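Local coordinates for protein mandelate racemase/muconate lactonizing enzyme/Enolase superfamily (Rhodobacter sphaeroides, PDB 2HZG) that belongs to the mandelate racemase and muconate lactonizing enzyme branch of the enolase superfamily and holds a sodium ion in its barrel domain, at residues K134-L140 and R326-A332. Numbering follows the deposited sequence.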
ATOM      1  N   LYS A 134     -16.351  19.177  18.841  1.00 19.00           N
ATOM      2  CA  LYS A 134     -15.397  18.159  19.259  1.00 19.01           C
ATOM      3  C   LYS A 134     -14.424  18.772  20.243  1.00 19.09           C
ATOM      4  O   LYS A 134     -14.021  19.922  20.103  1.00 18.19           O
ATOM      5  CB  LYS A 134     -14.616  17.605  18.060  1.00 18.84           C
ATOM      6  CG  LYS A 134     -15.480  17.223  16.861  1.00 19.09           C
ATOM      7  CD  LYS A 134     -16.287  15.965  17.146  1.00 18.87           C
ATOM      8  CE  LYS A 134     -17.102  15.567  15.936  1.00 18.58           C
ATOM      9  NZ  LYS A 134     -18.133  14.605  16.353  1.00 19.48           N
ATOM     10  N   ARG A 135     -14.033  17.974  21.228  1.00 19.30           N
ATOM     11  CA  ARG A 135     -13.102  18.408  22.249  1.00 20.52           C
ATOM     12  C   ARG A 135     -11.677  18.032  21.797  1.00 19.42           C
ATOM     13  O   ARG A 135     -11.334  16.844  21.753  1.00 19.23           O
ATOM     14  CB  ARG A 135     -13.493  17.755  23.587  1.00 20.96           C
ATOM     15  CG  ARG A 135     -12.529  18.031  24.734  1.00 26.74           C
ATOM     16  CD  ARG A 135     -12.664  19.459  25.265  1.00 31.95           C
ATOM     17  NE  ARG A 135     -14.034  19.753  25.699  1.00 36.47           N
ATOM     18  CZ  ARG A 135     -14.467  20.961  26.061  1.00 37.08           C
ATOM     19  NH1 ARG A 135     -13.640  22.004  26.052  1.00 37.70           N
ATOM     20  NH2 ARG A 135     -15.726  21.122  26.432  1.00 37.45           N
ATOM     21  N   PRO A 136     -10.854  19.048  21.453  1.00 18.85           N
ATOM     22  CA  PRO A 136      -9.538  18.803  20.849  1.00 18.65           C
ATOM     23  C   PRO A 136      -8.513  18.343  21.890  1.00 18.75           C
ATOM     24  O   PRO A 136      -8.416  18.932  22.981  1.00 19.24           O
ATOM     25  CB  PRO A 136      -9.145  20.174  20.270  1.00 18.67           C
ATOM     26  CG  PRO A 136      -9.852  21.178  21.188  1.00 18.39           C
ATOM     27  CD  PRO A 136     -11.137  20.490  21.620  1.00 18.14           C
ATOM     28  N   TYR A 137      -7.778  17.280  21.575  1.00 16.64           N
ATOM     29  CA  TYR A 137      -6.639  16.929  22.403  1.00 16.69           C
ATOM     30  C   TYR A 137      -5.400  17.463  21.717  1.00 16.31           C
ATOM     31  O   TYR A 137      -5.319  17.458  20.490  1.00 16.57           O
ATOM     32  CB  TYR A 137      -6.594  15.427  22.696  1.00 15.89           C
ATOM     33  CG  TYR A 137      -6.246  14.483  21.541  1.00 16.01           C
ATOM     34  CD1 TYR A 137      -4.920  14.340  21.089  1.00 15.06           C
ATOM     35  CD2 TYR A 137      -7.225  13.686  20.960  1.00 13.78           C
ATOM     36  CE1 TYR A 137      -4.600  13.432  20.037  1.00 13.87           C
ATOM     37  CE2 TYR A 137      -6.912  12.755  19.932  1.00 13.96           C
ATOM     38  CZ  TYR A 137      -5.598  12.657  19.481  1.00 13.07           C
ATOM     39  OH  TYR A 137      -5.280  11.781  18.475  1.00 15.03           O
ATOM     40  N   ALA A 138      -4.464  17.984  22.504  1.00 16.15           N
ATOM     41  CA  ALA A 138      -3.243  18.543  21.972  1.00 16.71           C
ATOM     42  C   ALA A 138      -2.352  17.406  21.519  1.00 16.99           C
ATOM     43  O   ALA A 138      -1.985  16.545  22.323  1.00 17.84           O
ATOM     44  CB  ALA A 138      -2.525  19.422  23.042  1.00 16.49           C
ATOM     45  N   SER A 139      -1.997  17.395  20.235  1.00 16.36           N
ATOM     46  CA  SER A 139      -1.231  16.293  19.706  1.00 15.95           C
ATOM     47  C   SER A 139       0.211  16.707  19.500  1.00 15.43           C
ATOM     48  O   SER A 139       0.500  17.593  18.704  1.00 15.41           O
ATOM     49  CB  SER A 139      -1.852  15.739  18.408  1.00 16.11           C
ATOM     50  OG  SER A 139      -1.299  14.467  18.144  1.00 16.00           O
ATOM     51  N   LEU A 140       1.105  16.039  20.223  1.00 14.32           N
ATOM     52  CA  LEU A 140       2.475  16.495  20.382  1.00 14.88           C
ATOM     53  C   LEU A 140       3.470  15.360  20.215  1.00 14.34           C
ATOM     54  O   LEU A 140       3.108  14.204  20.296  1.00 14.86           O
ATOM     55  CB  LEU A 140       2.656  17.121  21.792  1.00 14.56           C
ATOM     56  CG  LEU A 140       1.867  18.402  22.064  1.00 16.13           C
ATOM     57  CD1 LEU A 140       1.925  18.758  23.550  1.00 16.97           C
ATOM     58  CD2 LEU A 140       2.421  19.534  21.205  1.00 16.32           C
ATOM     59  N   ARG A 326     -16.846  12.571  20.405  1.00 25.12           N
ATOM     60  CA  ARG A 326     -16.586  13.971  20.744  1.00 26.46           C
ATOM     61  C   ARG A 326     -15.136  14.377  20.766  1.00 25.48           C
ATOM     62  O   ARG A 326     -14.836  15.547  20.757  1.00 26.84           O
ATOM     63  CB  ARG A 326     -17.221  14.323  22.093  1.00 27.25           C
ATOM     64  CG  ARG A 326     -18.717  14.207  22.049  1.00 32.62           C
ATOM     65  CD  ARG A 326     -19.446  15.087  23.079  1.00 40.71           C
ATOM     66  NE  ARG A 326     -20.895  15.051  22.856  1.00 44.22           N
ATOM     67  CZ  ARG A 326     -21.706  14.090  23.311  1.00 47.90           C
ATOM     68  NH1 ARG A 326     -21.213  13.077  24.025  1.00 48.74           N
ATOM     69  NH2 ARG A 326     -23.016  14.136  23.047  1.00 47.70           N
ATOM     70  N   ILE A 327     -14.214  13.447  20.838  1.00 24.46           N
ATOM     71  CA  ILE A 327     -12.836  13.913  20.854  1.00 23.76           C
ATOM     72  C   ILE A 327     -12.247  13.975  19.427  1.00 21.86           C
ATOM     73  O   ILE A 327     -12.667  13.215  18.541  1.00 21.32           O
ATOM     74  CB  ILE A 327     -11.965  13.122  21.827  1.00 24.79           C
ATOM     75  CG1 ILE A 327     -11.359  11.922  21.156  1.00 25.63           C
ATOM     76  CG2 ILE A 327     -12.772  12.711  23.098  1.00 27.24           C
ATOM     77  CD1 ILE A 327      -9.964  11.749  21.581  1.00 29.17           C
ATOM     78  N   CYS A 328     -11.330  14.917  19.210  1.00 19.22           N
ATOM     79  CA  CYS A 328     -10.609  14.999  17.955  1.00 17.54           C
ATOM     80  C   CYS A 328      -9.157  15.277  18.221  1.00 16.60           C
ATOM     81  O   CYS A 328      -8.809  15.897  19.234  1.00 15.96           O
ATOM     82  CB  CYS A 328     -11.195  16.072  17.019  1.00 16.58           C
ATOM     83  SG  CYS A 328     -11.018  17.776  17.615  1.00 17.33           S
ATOM     84  N   GLU A 329      -8.318  14.816  17.302  1.00 15.32           N
ATOM     85  CA  GLU A 329      -6.911  15.164  17.302  1.00 15.18           C
ATOM     86  C   GLU A 329      -6.694  16.589  16.807  1.00 16.02           C
ATOM     87  O   GLU A 329      -7.236  17.001  15.774  1.00 16.12           O
ATOM     88  CB  GLU A 329      -6.093  14.180  16.457  1.00 14.18           C
ATOM     89  CG  GLU A 329      -4.598  14.388  16.583  1.00 13.34           C
ATOM     90  CD  GLU A 329      -3.760  13.263  15.983  1.00 15.31           C
ATOM     91  OE1 GLU A 329      -4.290  12.496  15.147  1.00 15.11           O
ATOM     92  OE2 GLU A 329      -2.543  13.158  16.329  1.00 14.85           O
ATOM     93  N   TYR A 330      -5.867  17.321  17.541  1.00 16.08           N
ATOM     94  CA  TYR A 330      -5.532  18.685  17.191  1.00 17.09           C
ATOM     95  C   TYR A 330      -4.010  18.866  17.181  1.00 17.28           C
ATOM     96  O   TYR A 330      -3.381  18.754  18.219  1.00 17.31           O
ATOM     97  CB  TYR A 330      -6.188  19.670  18.182  1.00 16.94           C
ATOM     98  CG  TYR A 330      -6.029  21.107  17.751  1.00 17.72           C
ATOM     99  CD1 TYR A 330      -6.966  21.714  16.896  1.00 19.06           C
ATOM    100  CD2 TYR A 330      -4.912  21.842  18.132  1.00 17.23           C
ATOM    101  CE1 TYR A 330      -6.791  23.045  16.468  1.00 17.50           C
ATOM    102  CE2 TYR A 330      -4.728  23.162  17.714  1.00 19.10           C
ATOM    103  CZ  TYR A 330      -5.679  23.754  16.891  1.00 18.69           C
ATOM    104  OH  TYR A 330      -5.480  25.049  16.481  1.00 19.76           O
ATOM    105  N   PRO A 331      -3.417  19.211  16.021  1.00 17.88           N
ATOM    106  CA  PRO A 331      -1.960  19.388  16.025  1.00 19.02           C
ATOM    107  C   PRO A 331      -1.568  20.652  16.803  1.00 19.28           C
ATOM    108  O   PRO A 331      -1.836  21.770  16.358  1.00 19.23           O
ATOM    109  CB  PRO A 331      -1.599  19.551  14.538  1.00 18.90           C
ATOM    110  CG  PRO A 331      -2.827  19.856  13.851  1.00 18.15           C
ATOM    111  CD  PRO A 331      -4.015  19.495  14.703  1.00 18.95           C
ATOM    112  N   ALA A 332      -0.932  20.461  17.954  1.00 20.14           N
ATOM    113  CA  ALA A 332      -0.667  21.565  18.871  1.00 19.67           C
ATOM    114  C   ALA A 332       0.701  22.238  18.657  1.00 19.99           C
ATOM    115  O   ALA A 332       0.914  23.358  19.111  1.00 20.84           O
ATOM    116  CB  ALA A 332      -0.837  21.097  20.321  1.00 19.40           C
TER
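Two groups grip OE2 of E329: the hydroxyl of S139, whose OG donates to it across 2.6 Å, and K165, which forms a salt bridge with it. S139 reaches the anti lone pair of OE2, while OE1 accepts from the backbone N of T305. K165 also hydrogen-bonds Y137 OH, so the lysine ties phenol and carboxylate together. E329 CA lies over one face of the Y137 ring, 3.7 Å from its centroid in a CH-pi contact, and the extended chain passes obliquely by CZ and OH, CB 3.2 Å from OH. With chi1 at 70°, Y137 CG sits between the backbone N and the carbonyl carbon, and the ring leans across to the neighbouring strand, where I327 CD1 meets its edge 3.4 Å from CD2. P136 CB packs against Y330 CB (3.7 Å) on the opposite face of the sheet. Between these two layers the strands pair in parallel, Y137 N bonded to C328 O and Y137 O to Y330 N, joining the first and last strands of the modified TIM barrel. Partners on both carboxylate oxygens limit rotation of the E329 head group and orient it about 5 Å (nearest atoms) from the sodium ion bound by D199, E227 and E254.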